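Local atomic coordinates of protein interacting with HSP90 1 (Saccharomyces cerevisiae, PDB entry 4CGU), a protein that takes part in pre-rRNA processing and is required for the interaction of NOP58 with snoRNA. Residues 138-141 and 142-145. Sequence-based numbering, arbitrary orientation.
Sequences VNAA and DIKI
N139 and D142 close a tight turn: the backbone N of D142 donates to O of N139 at 2.6 Å, from a position above the carbonyl plane, and the N of I143 adds a weak bond to the same oxygen. The side chain of N139 adds a second clasp. With CG anti to the backbone N (chi1 -169°), its OD1 reaches forward and accepts the N-H of A141 at 3.1 Å, forming an Asx turn. The D142 carboxylate lies across this side chain, OD2 3.6 Å from CB of N139 and its plane turned 43° from the amide; OD1 of D142 makes a salt bridge with a basic side chain on the chain of another protein. With an alanine at N139, the A141 N-H would probably lose this acceptor and the D142 carboxylate the amide it lies across, leaving the turn to its backbone bonds.

The apolar packing lies on the buried side, round I143. There I143 swings CD1 back over the turn, 3.8 Å from CA of A140 and 4.0 Å from CG1 of V138, and Y115 of strand 114-116 touches all three residues. Away from this patch the contact is polar, held by a water and a single lysine. The water donates to both O of A140 and O of I143, bridging the two carbonyls. K144, its chain bent at chi2 and chi4, folds back so that NZ meets O of A141 at 2.8 Å, in the carbonyl plane.

The arrangement is a beta turn over N139-D142, with A140 and A141 near type I values and an Asx turn at its first residue. It leads into strand 144-148, outermost of its sheet within this chain, in the C-terminal CS domain, an antiparallel beta-sandwich of the HSP20 clan; at I145 the sheet continues as a parallel ladder with a strand of the partner protein.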
ATOM      1  N   VAL B 138       2.210  -9.447  -4.806  1.00 33.04           N
ATOM      2  CA  VAL B 138       2.577  -8.040  -4.821  1.00 28.91           C
ATOM      3  C   VAL B 138       1.733  -7.233  -3.851  1.00 34.20           C
ATOM      4  O   VAL B 138       0.516  -7.142  -3.991  1.00 37.06           O
ATOM      5  CB  VAL B 138       2.467  -7.428  -6.229  1.00 29.63           C
ATOM      6  CG1 VAL B 138       2.846  -5.947  -6.194  1.00 26.82           C
ATOM      7  CG2 VAL B 138       3.344  -8.195  -7.208  1.00 27.80           C
ATOM      8  N   ASN B 139       2.401  -6.660  -2.857  1.00 33.46           N
ATOM      9  CA  ASN B 139       1.777  -5.731  -1.932  1.00 26.88           C
ATOM     10  C   ASN B 139       2.321  -4.337  -2.215  1.00 36.20           C
ATOM     11  O   ASN B 139       3.502  -4.071  -1.982  1.00 31.19           O
ATOM     12  CB  ASN B 139       2.082  -6.147  -0.493  1.00 28.35           C
ATOM     13  CG  ASN B 139       1.259  -5.385   0.529  1.00 28.51           C
ATOM     14  OD1 ASN B 139       0.792  -4.274   0.274  1.00 32.52           O
ATOM     15  ND2 ASN B 139       1.088  -5.981   1.707  1.00 39.06           N
ATOM     16  N   ALA B 140       1.457  -3.455  -2.717  1.00 24.10           N
ATOM     17  CA  ALA B 140       1.854  -2.105  -3.121  1.00 23.87           C
ATOM     18  C   ALA B 140       2.528  -1.331  -2.000  1.00 27.39           C
ATOM     19  O   ALA B 140       3.326  -0.422  -2.244  1.00 27.92           O
ATOM     20  CB  ALA B 140       0.649  -1.324  -3.645  1.00 21.67           C
ATOM     21  N   ALA B 141       2.198  -1.695  -0.767  1.00 29.66           N
ATOM     22  CA  ALA B 141       2.833  -1.103   0.397  1.00 29.28           C
ATOM     23  C   ALA B 141       4.308  -1.492   0.478  1.00 24.39           C
ATOM     24  O   ALA B 141       5.117  -0.750   1.025  1.00 24.31           O
ATOM     25  CB  ALA B 141       2.100  -1.524   1.671  1.00 24.52           C
ATOM     26  N   ASP B 142       4.651  -2.651  -0.082  1.00 30.26           N
ATOM     27  CA  ASP B 142       6.001  -3.202   0.046  1.00 25.68           C
ATOM     28  C   ASP B 142       6.881  -2.935  -1.172  1.00 35.33           C
ATOM     29  O   ASP B 142       8.058  -3.300  -1.182  1.00 29.08           O
ATOM     30  CB  ASP B 142       5.948  -4.710   0.311  1.00 23.84           C
ATOM     31  CG  ASP B 142       5.284  -5.049   1.634  1.00 35.72           C
ATOM     32  OD1 ASP B 142       5.222  -4.162   2.511  1.00 33.60           O
ATOM     33  OD2 ASP B 142       4.830  -6.203   1.797  1.00 38.43           O
ATOM     34  N   ILE B 143       6.313  -2.312  -2.200  1.00 27.42           N
ATOM     35  CA  ILE B 143       7.107  -1.926  -3.359  1.00 23.04           C
ATOM     36  C   ILE B 143       8.040  -0.790  -2.975  1.00 25.05           C
ATOM     37  O   ILE B 143       7.595   0.323  -2.712  1.00 30.64           O
ATOM     38  CB  ILE B 143       6.224  -1.484  -4.538  1.00 25.52           C
ATOM     39  CG1 ILE B 143       5.256  -2.609  -4.921  1.00 18.57           C
ATOM     40  CG2 ILE B 143       7.096  -1.055  -5.736  1.00 16.38           C
ATOM     41  CD1 ILE B 143       4.273  -2.228  -6.011  1.00 18.65           C
ATOM     42  N   LYS B 144       9.337  -1.080  -2.925  1.00 19.39           N
ATOM     43  CA  LYS B 144      10.325  -0.079  -2.541  1.00 19.06           C
ATOM     44  C   LYS B 144      11.048   0.445  -3.768  1.00 22.52           C
ATOM     45  O   LYS B 144      11.648  -0.326  -4.513  1.00 26.52           O
ATOM     46  CB  LYS B 144      11.339  -0.667  -1.556  1.00 19.63           C
ATOM     47  CG  LYS B 144      10.717  -1.188  -0.272  1.00 25.89           C
ATOM     48  CD  LYS B 144       9.976  -0.076   0.462  1.00 30.93           C
ATOM     49  CE  LYS B 144       9.069  -0.627   1.553  1.00 37.08           C
ATOM     50  NZ  LYS B 144       7.721   0.019   1.507  1.00 36.72           N
ATOM     51  N   ILE B 145      10.997   1.757  -3.967  1.00 19.25           N
ATOM     52  CA  ILE B 145      11.660   2.391  -5.100  1.00 16.90           C
ATOM     53  C   ILE B 145      12.669   3.445  -4.646  1.00 22.99           C
ATOM     54  O   ILE B 145      12.303   4.440  -4.021  1.00 22.33           O
ATOM     55  CB  ILE B 145      10.641   3.063  -6.041  1.00 22.74           C
ATOM     56  CG1 ILE B 145       9.601   2.049  -6.525  1.00 22.01           C
ATOM     57  CG2 ILE B 145      11.351   3.704  -7.220  1.00 18.85           C
ATOM     58  CD1 ILE B 145       8.592   2.628  -7.493  1.00 17.86           C
TER
HETATM   59  O   HOH W   1       5.285   1.380  -1.774  1.00 26.56           O